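Local coordinates for protein cucumber stellacyanin (Cucumis sativus, PDB 1JER) that binds a type 1 copper ion as a phytocyanin of the cupredoxin fold and probably serves in electron transfer, at residues Y23-V34 / G99-A109. Residues are numbered along the deposited sequence; the frame is centred on the assembly and turned at random.
Sequences YSQWAAGKTFRV and GQKLSINVVAA. With CU (copper (II) ion), chain B.
The last strand of this cupredoxin fold, 101-107, takes helix 23-28 and the short edge strand about 32-33 along one flank, while Q100, just before it, binds copper through OE1 (2.2 Å) with H47, C90 and H95. V107 is bonded to the residues on either side of R33, the parallel pattern: its N donates to F32 O almost in line (174°), and its O takes V34 N in a more bent bond. Where the strands diverge, one water bridges them, accepting from F32 N and donating to N105 O. Nearer the copper, a second water likewise joins Y23 N to G99 O.

The helix runs with the strand, 23° between axes that approach to 7.9 Å, and its inward residues rest on L102 and I104. L102 CD1 reaches the six-membered edge of the W26 indole, 3.8 Å from CE3, and also meets A27 CB and Y23 CB. The Y23 ring turns an edge to G99 O, which lies in its plane, and its hydroxyl bonds to G13 and S15.

I104 crosses F32 at about a right angle, with CD1 over one ring face, 4.2 Å from the centroid, a CH-pi contact; its CG1 sits between backbone N and carbonyl carbon (chi1 60°), which leaves CG2 to touch both F32 CE2 and A27 CB. H6 meets the same aromatic ring edge-to-face, and F32 also touches L38. An alanine replacing F32 would lose this ring, and is likely to leave I104 CD1 without its aromatic face and a gap between helix and strand.

At the far end, R33 runs out extended from CG to NE, and NH1 donates to A108 O at 3.0 Å, the acceptor lying close to the guanidinium plane.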
loop_
_atom_site.group_PDB
_atom_site.type_symbol
_atom_site.label_atom_id
_atom_site.label_comp_id
_atom_site.label_asym_id
_atom_site.label_seq_id
_atom_site.Cartn_x
_atom_site.Cartn_y
_atom_site.Cartn_z
ATOM N N TYR A 23 -4.645 -1.113 -20.838
ATOM C CA TYR A 23 -3.731 -1.301 -19.686
ATOM C C TYR A 23 -2.588 -2.216 -20.049
ATOM O O TYR A 23 -1.524 -2.141 -19.431
ATOM C CB TYR A 23 -4.544 -1.922 -18.502
ATOM C CG TYR A 23 -5.371 -0.779 -17.910
ATOM C CD1 TYR A 23 -4.782 0.270 -17.283
ATOM C CD2 TYR A 23 -6.771 -0.804 -18.071
ATOM C CE1 TYR A 23 -5.541 1.322 -16.748
ATOM C CE2 TYR A 23 -7.507 0.257 -17.574
ATOM C CZ TYR A 23 -6.921 1.286 -16.921
ATOM O OH TYR A 23 -7.669 2.365 -16.458
ATOM N N SER A 24 -2.770 -3.069 -21.071
ATOM C CA SER A 24 -1.573 -3.896 -21.383
ATOM C C SER A 24 -0.580 -3.080 -22.160
ATOM O O SER A 24 0.644 -3.241 -22.054
ATOM C CB SER A 24 -1.922 -5.231 -21.944
ATOM O OG SER A 24 -2.558 -5.107 -23.195
ATOM N N GLN A 25 -1.034 -2.045 -22.911
ATOM C CA GLN A 25 0.016 -1.185 -23.506
ATOM C C GLN A 25 0.690 -0.359 -22.433
ATOM O O GLN A 25 1.880 -0.024 -22.513
ATOM C CB GLN A 25 -0.619 -0.266 -24.569
ATOM C CG GLN A 25 -0.953 -1.042 -25.851
ATOM C CD GLN A 25 -1.507 -0.176 -26.954
ATOM O OE1 GLN A 25 -2.227 0.793 -26.719
ATOM N NE2 GLN A 25 -1.190 -0.535 -28.197
ATOM N N TRP A 26 -0.074 0.061 -21.401
ATOM C CA TRP A 26 0.520 0.885 -20.361
ATOM C C TRP A 26 1.580 0.071 -19.627
ATOM O O TRP A 26 2.707 0.527 -19.398
ATOM C CB TRP A 26 -0.633 1.267 -19.325
ATOM C CG TRP A 26 0.001 1.945 -18.122
ATOM C CD1 TRP A 26 0.378 3.249 -18.042
ATOM C CD2 TRP A 26 0.313 1.342 -16.856
ATOM N NE1 TRP A 26 0.936 3.480 -16.790
ATOM C CE2 TRP A 26 0.899 2.330 -16.062
ATOM C CE3 TRP A 26 0.157 0.057 -16.333
ATOM C CZ2 TRP A 26 1.359 2.105 -14.750
ATOM C CZ3 TRP A 26 0.605 -0.167 -15.046
ATOM C CH2 TRP A 26 1.185 0.837 -14.262
ATOM N N ALA A 27 1.255 -1.173 -19.277
ATOM C CA ALA A 27 2.192 -2.020 -18.529
ATOM C C ALA A 27 3.440 -2.330 -19.370
ATOM O O ALA A 27 4.542 -2.359 -18.805
ATOM C CB ALA A 27 1.514 -3.336 -18.155
ATOM N N ALA A 28 3.278 -2.501 -20.679
ATOM C CA ALA A 28 4.484 -2.848 -21.496
ATOM C C ALA A 28 5.449 -1.704 -21.616
ATOM O O ALA A 28 6.610 -1.890 -22.071
ATOM C CB ALA A 28 3.984 -3.295 -22.879
ATOM N N GLY A 29 5.103 -0.468 -21.260
ATOM C CA GLY A 29 6.041 0.620 -21.301
ATOM C C GLY A 29 6.828 0.809 -20.027
ATOM O O GLY A 29 7.599 1.773 -19.913
ATOM N N LYS A 30 6.608 -0.019 -19.007
ATOM C CA LYS A 30 7.267 0.184 -17.696
ATOM C C LYS A 30 8.091 -1.088 -17.326
ATOM O O LYS A 30 7.863 -2.142 -17.868
ATOM C CB LYS A 30 6.156 0.195 -16.599
ATOM C CG LYS A 30 5.059 1.205 -16.894
ATOM C CD LYS A 30 5.519 2.601 -16.667
ATOM C CE LYS A 30 4.352 3.609 -16.811
ATOM N NZ LYS A 30 4.759 4.885 -16.124
ATOM N N THR A 31 8.947 -0.899 -16.307
ATOM C CA THR A 31 9.634 -2.093 -15.718
ATOM C C THR A 31 9.236 -2.111 -14.223
ATOM O O THR A 31 9.320 -1.034 -13.592
ATOM C CB THR A 31 11.148 -1.927 -15.824
ATOM O OG1 THR A 31 11.501 -2.081 -17.192
ATOM C CG2 THR A 31 11.905 -2.991 -15.035
ATOM N N PHE A 32 8.726 -3.215 -13.737
ATOM C CA PHE A 32 8.232 -3.241 -12.340
ATOM C C PHE A 32 9.201 -4.090 -11.496
ATOM O O PHE A 32 9.453 -5.221 -11.898
ATOM C CB PHE A 32 6.852 -3.966 -12.348
ATOM C CG PHE A 32 5.832 -3.180 -13.177
ATOM C CD1 PHE A 32 5.236 -2.047 -12.655
ATOM C CD2 PHE A 32 5.527 -3.585 -14.464
ATOM C CE1 PHE A 32 4.324 -1.329 -13.423
ATOM C CE2 PHE A 32 4.626 -2.850 -15.248
ATOM C CZ PHE A 32 4.029 -1.719 -14.720
ATOM N N ARG A 33 9.672 -3.550 -10.395
ATOM C CA ARG A 33 10.642 -4.315 -9.559
ATOM C C ARG A 33 10.075 -4.547 -8.164
ATOM O O ARG A 33 9.303 -3.708 -7.663
ATOM C CB ARG A 33 11.903 -3.454 -9.399
ATOM C CG ARG A 33 12.616 -3.211 -10.733
ATOM C CD ARG A 33 13.884 -2.374 -10.489
ATOM N NE ARG A 33 14.566 -2.099 -11.756
ATOM C CZ ARG A 33 15.370 -2.966 -12.364
ATOM N NH1 ARG A 33 15.411 -4.249 -11.981
ATOM N NH2 ARG A 33 16.189 -2.582 -13.349
ATOM N N VAL A 34 10.486 -5.640 -7.547
ATOM C CA VAL A 34 10.021 -5.971 -6.182
ATOM C C VAL A 34 10.269 -4.755 -5.315
ATOM O O VAL A 34 11.294 -4.098 -5.458
ATOM C CB VAL A 34 10.860 -7.166 -5.632
ATOM C CG1 VAL A 34 10.600 -7.340 -4.154
ATOM C CG2 VAL A 34 10.481 -8.438 -6.383
ATOM N N GLY A 99 -12.222 -4.907 -20.329
ATOM C CA GLY A 99 -10.825 -4.441 -20.393
ATOM C C GLY A 99 -10.261 -3.824 -19.158
ATOM O O GLY A 99 -9.098 -3.316 -19.153
ATOM N N GLN A 100 -11.013 -3.754 -18.062
ATOM C CA GLN A 100 -10.449 -3.148 -16.850
ATOM C C GLN A 100 -9.751 -4.273 -16.060
ATOM O O GLN A 100 -10.262 -4.790 -15.079
ATOM C CB GLN A 100 -11.466 -2.462 -15.961
ATOM C CG GLN A 100 -10.865 -1.638 -14.853
ATOM C CD GLN A 100 -11.883 -0.860 -14.041
ATOM O OE1 GLN A 100 -13.084 -1.155 -14.081
ATOM N NE2 GLN A 100 -11.432 0.159 -13.335
ATOM N N LYS A 101 -8.571 -4.610 -16.565
ATOM C CA LYS A 101 -7.785 -5.702 -15.903
ATOM C C LYS A 101 -6.314 -5.434 -16.326
ATOM O O LYS A 101 -6.071 -4.769 -17.340
ATOM C CB LYS A 101 -8.243 -7.039 -16.533
ATOM C CG LYS A 101 -8.060 -7.073 -18.043
ATOM C CD LYS A 101 -8.896 -8.170 -18.680
ATOM C CE LYS A 101 -8.730 -9.505 -17.992
ATOM N NZ LYS A 101 -9.328 -10.629 -18.830
ATOM N N LEU A 102 -5.401 -5.851 -15.475
ATOM C CA LEU A 102 -3.975 -5.466 -15.706
ATOM C C LEU A 102 -3.112 -6.662 -15.269
ATOM O O LEU A 102 -3.330 -7.268 -14.250
ATOM C CB LEU A 102 -3.719 -4.283 -14.724
ATOM C CG LEU A 102 -2.205 -3.957 -14.573
ATOM C CD1 LEU A 102 -1.762 -3.118 -15.763
ATOM C CD2 LEU A 102 -2.015 -3.136 -13.279
ATOM N N SER A 103 -2.184 -7.054 -16.146
ATOM C CA SER A 103 -1.257 -8.130 -15.763
ATOM C C SER A 103 0.157 -7.566 -15.915
ATOM O O SER A 103 0.481 -6.902 -16.892
ATOM C CB SER A 103 -1.415 -9.352 -16.677
ATOM O OG SER A 103 -1.077 -9.037 -17.967
ATOM N N ILE A 104 0.957 -7.787 -14.862
ATOM C CA ILE A 104 2.303 -7.206 -14.937
ATOM C C ILE A 104 3.335 -8.247 -14.484
ATOM O O ILE A 104 3.026 -9.174 -13.761
ATOM C CB ILE A 104 2.415 -5.993 -14.030
ATOM C CG1 ILE A 104 2.157 -6.301 -12.546
ATOM C CG2 ILE A 104 1.492 -4.867 -14.492
ATOM C CD1 ILE A 104 2.844 -5.298 -11.626
ATOM N N ASN A 105 4.565 -8.037 -14.979
ATOM C CA ASN A 105 5.630 -8.992 -14.618
ATOM C C ASN A 105 6.602 -8.250 -13.689
ATOM O O ASN A 105 7.123 -7.194 -14.075
ATOM C CB ASN A 105 6.389 -9.329 -15.936
ATOM C CG ASN A 105 7.551 -10.286 -15.619
ATOM O OD1 ASN A 105 8.690 -10.037 -16.049
ATOM N ND2 ASN A 105 7.247 -11.336 -14.895
ATOM N N VAL A 106 6.771 -8.760 -12.482
ATOM C CA VAL A 106 7.636 -8.126 -11.501
ATOM C C VAL A 106 9.016 -8.808 -11.488
ATOM O O VAL A 106 9.084 -10.040 -11.395
ATOM C CB VAL A 106 7.006 -8.254 -10.085
ATOM C CG1 VAL A 106 7.858 -7.512 -9.059
ATOM C CG2 VAL A 106 5.635 -7.528 -10.148
ATOM N N VAL A 107 10.043 -7.998 -11.620
ATOM C CA VAL A 107 11.428 -8.573 -11.588
ATOM C C VAL A 107 12.150 -8.110 -10.357
ATOM O O VAL A 107 11.748 -7.255 -9.551
ATOM C CB VAL A 107 12.164 -8.163 -12.871
ATOM C CG1 VAL A 107 11.437 -8.685 -14.103
ATOM C CG2 VAL A 107 12.363 -6.653 -12.883
ATOM N N ALA A 108 13.337 -8.705 -10.104
ATOM C CA ALA A 108 14.050 -8.317 -8.871
ATOM C C ALA A 108 14.512 -6.890 -8.890
ATOM O O ALA A 108 14.558 -6.211 -9.912
ATOM C CB ALA A 108 15.319 -9.237 -8.778
ATOM N N ALA A 109 14.960 -6.380 -7.731
ATOM C CA ALA A 109 15.465 -5.005 -7.712
ATOM C C ALA A 109 16.958 -4.940 -7.877
ATOM O O ALA A 109 17.510 -4.021 -8.510
ATOM C CB ALA A 109 14.933 -4.251 -6.533
HETATM CU CU CU B . -14.633 -1.066 -12.507
HETATM O O HOH W 1 -7.221 -2.674 -21.037
HETATM O O HOH W 2 8.931 -5.665 -15.404
#